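Long-range contact in agarase (Pseudoalteromonas fuliginea, PDB 6XJ9), which probably hydrolyses agarose, the galactan of red algal cell walls, as an agarase of glycoside hydrolase family 50: residues F153-P161 with I722-Y732. Residues are numbered along the deposited sequence; the frame is centred on the assembly and turned at random.
Sequences FTSGLRSNP and ITGRAYDGENY
Asn731 uses its carboxamide like a backbone peptide, gripping both backbone polar groups of Ser159: ND2 gives a hydrogen bond to Ser159 O (2.8 Å), in the amide plane and on a carbonyl lone pair, while OD1 accepts a longer one from Ser159 N (3.3 Å). A chi1 of 61°, with CG between backbone N and carbonyl carbon, turns the amide to the opposing loop; the Ser159 pair fixes its rotation, and ND2 also makes a weak bond to Ile722 O. Next to this clamp, Arg158 N donates a hydrogen bond to Gly729 O (3.0 Å), and Gly156 O lies 3.2 Å from Gly729 CA, where a side chain would clash. Leu157 crosses the Asn731 side chain at about a right angle, its CD2 against Ile722 O. Arg158, bent at chi2 and chi3, carries its guanidinium into a charged cluster: NH1 forms a salt bridge with Glu730 OE2 (3.4 Å), which lies at the guanidinium edge with the planes 46° apart, and a long one with Asp728 OD2. Arg725 holds Asp728 side-on through NE and NH2, and Glu730 N closes an Asx turn on OD1 from the opposite face. With an alanine at Asp728, Arg725 would probably lose its two-nitrogen grip and the Glu730 N-H its acceptor, leaving the turn unpinned. The contact joins the CBM-like domain, in the loop between strands 128-134 and 169-174, to the loop between strand 709-714 and helix 745-763, Arg360 hydrogen-bonding both Ser155 O and Thr723 O.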
ATOM      1  N   PHE A 153       0.266 -32.249   8.184  1.00 60.14           N
ATOM      2  CA  PHE A 153       1.248 -31.941   9.260  1.00 63.00           C
ATOM      3  C   PHE A 153       0.735 -32.432  10.615  1.00 59.25           C
ATOM      4  O   PHE A 153      -0.437 -32.261  10.948  1.00 61.45           O
ATOM      5  CB  PHE A 153       1.574 -30.444   9.291  1.00 62.57           C
ATOM      6  CG  PHE A 153       2.520 -29.957   8.219  1.00 65.51           C
ATOM      7  CD1 PHE A 153       3.811 -30.461   8.120  1.00 68.72           C
ATOM      8  CD2 PHE A 153       2.132 -28.972   7.322  1.00 64.15           C
ATOM      9  CE1 PHE A 153       4.681 -30.003   7.139  1.00 71.71           C
ATOM     10  CE2 PHE A 153       3.003 -28.512   6.343  1.00 68.96           C
ATOM     11  CZ  PHE A 153       4.276 -29.029   6.253  1.00 70.95           C
ATOM     12  N   THR A 154       1.646 -33.036  11.392  1.00 52.64           N
ATOM     13  CA  THR A 154       1.407 -33.430  12.773  1.00 45.69           C
ATOM     14  C   THR A 154       1.422 -32.198  13.682  1.00 42.27           C
ATOM     15  O   THR A 154       1.243 -32.318  14.892  1.00 40.28           O
ATOM     16  CB  THR A 154       2.451 -34.453  13.247  1.00 48.19           C
ATOM     17  OG1 THR A 154       3.742 -34.028  12.806  1.00 45.82           O
ATOM     18  CG2 THR A 154       2.178 -35.861  12.762  1.00 47.89           C
ATOM     19  N   SER A 155       1.651 -31.017  13.092  1.00 34.68           N
ATOM     20  CA  SER A 155       1.674 -29.767  13.837  1.00 31.86           C
ATOM     21  C   SER A 155       0.258 -29.220  14.007  1.00 29.80           C
ATOM     22  O   SER A 155       0.010 -28.398  14.884  1.00 25.33           O
ATOM     23  CB  SER A 155       2.551 -28.761  13.149  1.00 31.83           C
ATOM     24  OG  SER A 155       1.944 -28.320  11.940  1.00 31.28           O
ATOM     25  N   GLY A 156      -0.653 -29.655  13.128  1.00 26.59           N
ATOM     26  CA  GLY A 156      -2.008 -29.138  13.087  1.00 26.74           C
ATOM     27  C   GLY A 156      -2.093 -27.775  12.398  1.00 25.36           C
ATOM     28  O   GLY A 156      -3.127 -27.119  12.464  1.00 22.12           O
ATOM     29  N   LEU A 157      -0.996 -27.359  11.752  1.00 26.43           N
ATOM     30  CA  LEU A 157      -0.965 -26.157  10.938  1.00 26.95           C
ATOM     31  C   LEU A 157      -0.979 -26.564   9.468  1.00 28.34           C
ATOM     32  O   LEU A 157      -0.130 -27.347   9.048  1.00 29.84           O
ATOM     33  CB  LEU A 157       0.322 -25.383  11.243  1.00 26.23           C
ATOM     34  CG  LEU A 157       0.297 -24.457  12.459  1.00 25.04           C
ATOM     35  CD1 LEU A 157       0.485 -25.229  13.757  1.00 24.35           C
ATOM     36  CD2 LEU A 157       1.378 -23.392  12.327  1.00 26.65           C
ATOM     37  N   ARG A 158      -1.904 -25.995   8.679  1.00 28.35           N
ATOM     38  CA  ARG A 158      -1.959 -26.325   7.259  1.00 27.40           C
ATOM     39  C   ARG A 158      -0.594 -26.055   6.622  1.00 26.26           C
ATOM     40  O   ARG A 158      -0.081 -26.894   5.887  1.00 23.27           O
ATOM     41  CB  ARG A 158      -3.116 -25.619   6.541  1.00 30.26           C
ATOM     42  CG  ARG A 158      -3.281 -26.029   5.080  1.00 33.16           C
ATOM     43  CD  ARG A 158      -4.723 -26.280   4.673  1.00 37.65           C
ATOM     44  NE  ARG A 158      -5.234 -27.502   5.280  1.00 38.68           N
ATOM     45  CZ  ARG A 158      -6.498 -27.720   5.636  1.00 40.72           C
ATOM     46  NH1 ARG A 158      -7.417 -26.790   5.455  1.00 43.04           N
ATOM     47  NH2 ARG A 158      -6.840 -28.873   6.185  1.00 44.27           N
ATOM     48  N   SER A 159      -0.011 -24.895   6.940  1.00 23.45           N
ATOM     49  CA  SER A 159       1.355 -24.578   6.561  1.00 24.22           C
ATOM     50  C   SER A 159       2.157 -24.158   7.792  1.00 25.00           C
ATOM     51  O   SER A 159       1.713 -23.316   8.576  1.00 22.92           O
ATOM     52  CB  SER A 159       1.382 -23.526   5.494  1.00 25.61           C
ATOM     53  OG  SER A 159       2.715 -23.236   5.108  1.00 30.81           O
ATOM     54  N   ASN A 160       3.347 -24.760   7.935  1.00 23.63           N
ATOM     55  CA  ASN A 160       4.211 -24.629   9.098  1.00 24.53           C
ATOM     56  C   ASN A 160       5.122 -23.408   8.956  1.00 23.41           C
ATOM     57  O   ASN A 160       5.353 -22.922   7.854  1.00 24.37           O
ATOM     58  CB  ASN A 160       5.136 -25.849   9.227  1.00 25.05           C
ATOM     59  CG  ASN A 160       4.587 -27.003  10.038  1.00 24.67           C
ATOM     60  OD1 ASN A 160       3.612 -26.867  10.771  1.00 26.26           O
ATOM     61  ND2 ASN A 160       5.250 -28.146   9.956  1.00 25.55           N
ATOM     62  N   PRO A 161       5.732 -22.901  10.055  1.00 23.72           N
ATOM     63  CA  PRO A 161       6.857 -21.970   9.936  1.00 23.85           C
ATOM     64  C   PRO A 161       7.973 -22.654   9.152  1.00 23.57           C
ATOM     65  O   PRO A 161       8.042 -23.879   9.113  1.00 24.87           O
ATOM     66  CB  PRO A 161       7.371 -21.836  11.382  1.00 23.32           C
ATOM     67  CG  PRO A 161       6.172 -22.185  12.243  1.00 23.51           C
ATOM     68  CD  PRO A 161       5.427 -23.242  11.456  1.00 23.35           C
ATOM     69  N   ILE A 722      -3.180 -18.251  13.711  1.00 22.05           N
ATOM     70  CA  ILE A 722      -1.878 -18.512  13.122  1.00 23.31           C
ATOM     71  C   ILE A 722      -1.533 -19.995  13.256  1.00 22.77           C
ATOM     72  O   ILE A 722      -0.790 -20.521  12.432  1.00 23.22           O
ATOM     73  CB  ILE A 722      -0.802 -17.575  13.715  1.00 24.13           C
ATOM     74  CG1 ILE A 722       0.561 -17.743  13.039  1.00 25.28           C
ATOM     75  CG2 ILE A 722      -0.711 -17.728  15.221  1.00 22.88           C
ATOM     76  CD1 ILE A 722       1.598 -16.717  13.466  1.00 26.10           C
ATOM     77  N   THR A 723      -2.098 -20.664  14.274  1.00 21.34           N
ATOM     78  CA  THR A 723      -1.817 -22.065  14.545  1.00 21.39           C
ATOM     79  C   THR A 723      -2.948 -22.973  14.061  1.00 21.60           C
ATOM     80  O   THR A 723      -3.049 -24.135  14.464  1.00 21.19           O
ATOM     81  CB  THR A 723      -1.544 -22.267  16.035  1.00 21.92           C
ATOM     82  OG1 THR A 723      -2.640 -21.611  16.670  1.00 22.26           O
ATOM     83  CG2 THR A 723      -0.232 -21.646  16.468  1.00 20.44           C
ATOM     84  N   GLY A 724      -3.797 -22.434  13.186  1.00 21.85           N
ATOM     85  CA  GLY A 724      -4.829 -23.233  12.548  1.00 22.95           C
ATOM     86  C   GLY A 724      -6.174 -23.072  13.243  1.00 24.15           C
ATOM     87  O   GLY A 724      -6.254 -23.109  14.466  1.00 23.54           O
ATOM     88  N   ARG A 725      -7.229 -22.860  12.453  1.00 23.82           N
ATOM     89  CA  ARG A 725      -8.566 -23.017  12.995  1.00 24.30           C
ATOM     90  C   ARG A 725      -8.723 -24.465  13.472  1.00 24.25           C
ATOM     91  O   ARG A 725      -8.189 -25.374  12.842  1.00 25.94           O
ATOM     92  CB  ARG A 725      -9.627 -22.565  11.990  1.00 23.86           C
ATOM     93  CG  ARG A 725      -9.867 -23.547  10.858  1.00 25.66           C
ATOM     94  CD  ARG A 725     -10.919 -23.032   9.909  1.00 27.52           C
ATOM     95  NE  ARG A 725     -11.278 -24.033   8.915  1.00 30.98           N
ATOM     96  CZ  ARG A 725     -12.120 -23.803   7.917  1.00 33.30           C
ATOM     97  NH1 ARG A 725     -12.679 -22.611   7.784  1.00 34.77           N
ATOM     98  NH2 ARG A 725     -12.399 -24.759   7.055  1.00 34.82           N
ATOM     99  N   ALA A 726      -9.436 -24.644  14.595  1.00 22.54           N
ATOM    100  CA  ALA A 726      -9.601 -25.907  15.305  1.00 25.53           C
ATOM    101  C   ALA A 726     -10.071 -27.047  14.396  1.00 25.99           C
ATOM    102  O   ALA A 726      -9.597 -28.177  14.522  1.00 26.95           O
ATOM    103  CB  ALA A 726     -10.553 -25.711  16.463  1.00 24.70           C
ATOM    104  N   TYR A 727     -10.993 -26.751  13.477  1.00 27.31           N
ATOM    105  CA  TYR A 727     -11.645 -27.783  12.679  1.00 28.72           C
ATOM    106  C   TYR A 727     -10.644 -28.557  11.819  1.00 27.17           C
ATOM    107  O   TYR A 727     -10.694 -29.783  11.796  1.00 27.52           O
ATOM    108  CB  TYR A 727     -12.761 -27.192  11.811  1.00 31.74           C
ATOM    109  CG  TYR A 727     -13.429 -28.180  10.886  1.00 33.59           C
ATOM    110  CD1 TYR A 727     -14.278 -29.158  11.376  1.00 36.42           C
ATOM    111  CD2 TYR A 727     -13.226 -28.131   9.515  1.00 35.34           C
ATOM    112  CE1 TYR A 727     -14.894 -30.073  10.535  1.00 37.64           C
ATOM    113  CE2 TYR A 727     -13.845 -29.028   8.657  1.00 36.97           C
ATOM    114  CZ  TYR A 727     -14.674 -30.008   9.172  1.00 39.04           C
ATOM    115  OH  TYR A 727     -15.279 -30.907   8.343  1.00 42.09           O
ATOM    116  N   ASP A 728      -9.758 -27.847  11.103  1.00 24.10           N
ATOM    117  CA  ASP A 728      -8.928 -28.511  10.107  1.00 24.23           C
ATOM    118  C   ASP A 728      -7.552 -27.864   9.958  1.00 22.61           C
ATOM    119  O   ASP A 728      -6.867 -28.151   8.984  1.00 23.03           O
ATOM    120  CB  ASP A 728      -9.610 -28.498   8.733  1.00 23.84           C
ATOM    121  CG  ASP A 728      -9.982 -27.096   8.261  1.00 23.36           C
ATOM    122  OD1 ASP A 728      -9.476 -26.115   8.846  1.00 23.31           O
ATOM    123  OD2 ASP A 728     -10.777 -26.986   7.320  1.00 22.63           O
ATOM    124  N   GLY A 729      -7.181 -26.933  10.849  1.00 23.09           N
ATOM    125  CA  GLY A 729      -5.825 -26.393  10.826  1.00 23.47           C
ATOM    126  C   GLY A 729      -5.561 -25.309   9.782  1.00 22.99           C
ATOM    127  O   GLY A 729      -4.434 -24.833   9.672  1.00 23.07           O
ATOM    128  N   GLU A 730      -6.596 -24.902   9.038  1.00 24.97           N
ATOM    129  CA  GLU A 730      -6.510 -23.789   8.100  1.00 24.54           C
ATOM    130  C   GLU A 730      -5.961 -22.560   8.838  1.00 21.67           C
ATOM    131  O   GLU A 730      -6.524 -22.144   9.842  1.00 19.60           O
ATOM    132  CB  GLU A 730      -7.915 -23.536   7.536  1.00 28.57           C
ATOM    133  CG  GLU A 730      -7.977 -22.888   6.161  1.00 32.77           C
ATOM    134  CD  GLU A 730      -9.302 -23.075   5.416  1.00 39.62           C
ATOM    135  OE1 GLU A 730      -9.938 -22.052   5.057  1.00 42.23           O
ATOM    136  OE2 GLU A 730      -9.704 -24.243   5.174  1.00 41.59           O
ATOM    137  N   ASN A 731      -4.885 -21.963   8.315  1.00 21.19           N
ATOM    138  CA  ASN A 731      -4.160 -20.911   9.026  1.00 22.02           C
ATOM    139  C   ASN A 731      -3.796 -19.768   8.082  1.00 21.70           C
ATOM    140  O   ASN A 731      -2.678 -19.254   8.134  1.00 24.90           O
ATOM    141  CB  ASN A 731      -2.948 -21.447   9.811  1.00 21.63           C
ATOM    142  CG  ASN A 731      -1.881 -22.124   8.972  1.00 22.83           C
ATOM    143  OD1 ASN A 731      -2.149 -22.576   7.858  1.00 22.46           O
ATOM    144  ND2 ASN A 731      -0.658 -22.193   9.497  1.00 21.66           N
ATOM    145  N   TYR A 732      -4.772 -19.333   7.272  1.00 20.27           N
ATOM    146  CA  TYR A 732      -4.545 -18.420   6.157  1.00 20.66           C
ATOM    147  C   TYR A 732      -4.744 -16.957   6.545  1.00 20.09           C
ATOM    148  O   TYR A 732      -5.554 -16.645   7.418  1.00 20.25           O
ATOM    149  CB  TYR A 732      -5.628 -18.592   5.088  1.00 21.86           C
ATOM    150  CG  TYR A 732      -5.782 -19.952   4.457  1.00 22.87           C
ATOM    151  CD1 TYR A 732      -4.793 -20.919   4.559  1.00 22.56           C
ATOM    152  CD2 TYR A 732      -6.893 -20.237   3.672  1.00 23.37           C
ATOM    153  CE1 TYR A 732      -4.928 -22.149   3.941  1.00 23.33           C
ATOM    154  CE2 TYR A 732      -7.040 -21.468   3.046  1.00 25.96           C
ATOM    155  CZ  TYR A 732      -6.048 -22.427   3.179  1.00 24.79           C
ATOM    156  OH  TYR A 732      -6.174 -23.643   2.567  1.00 25.68           O
TER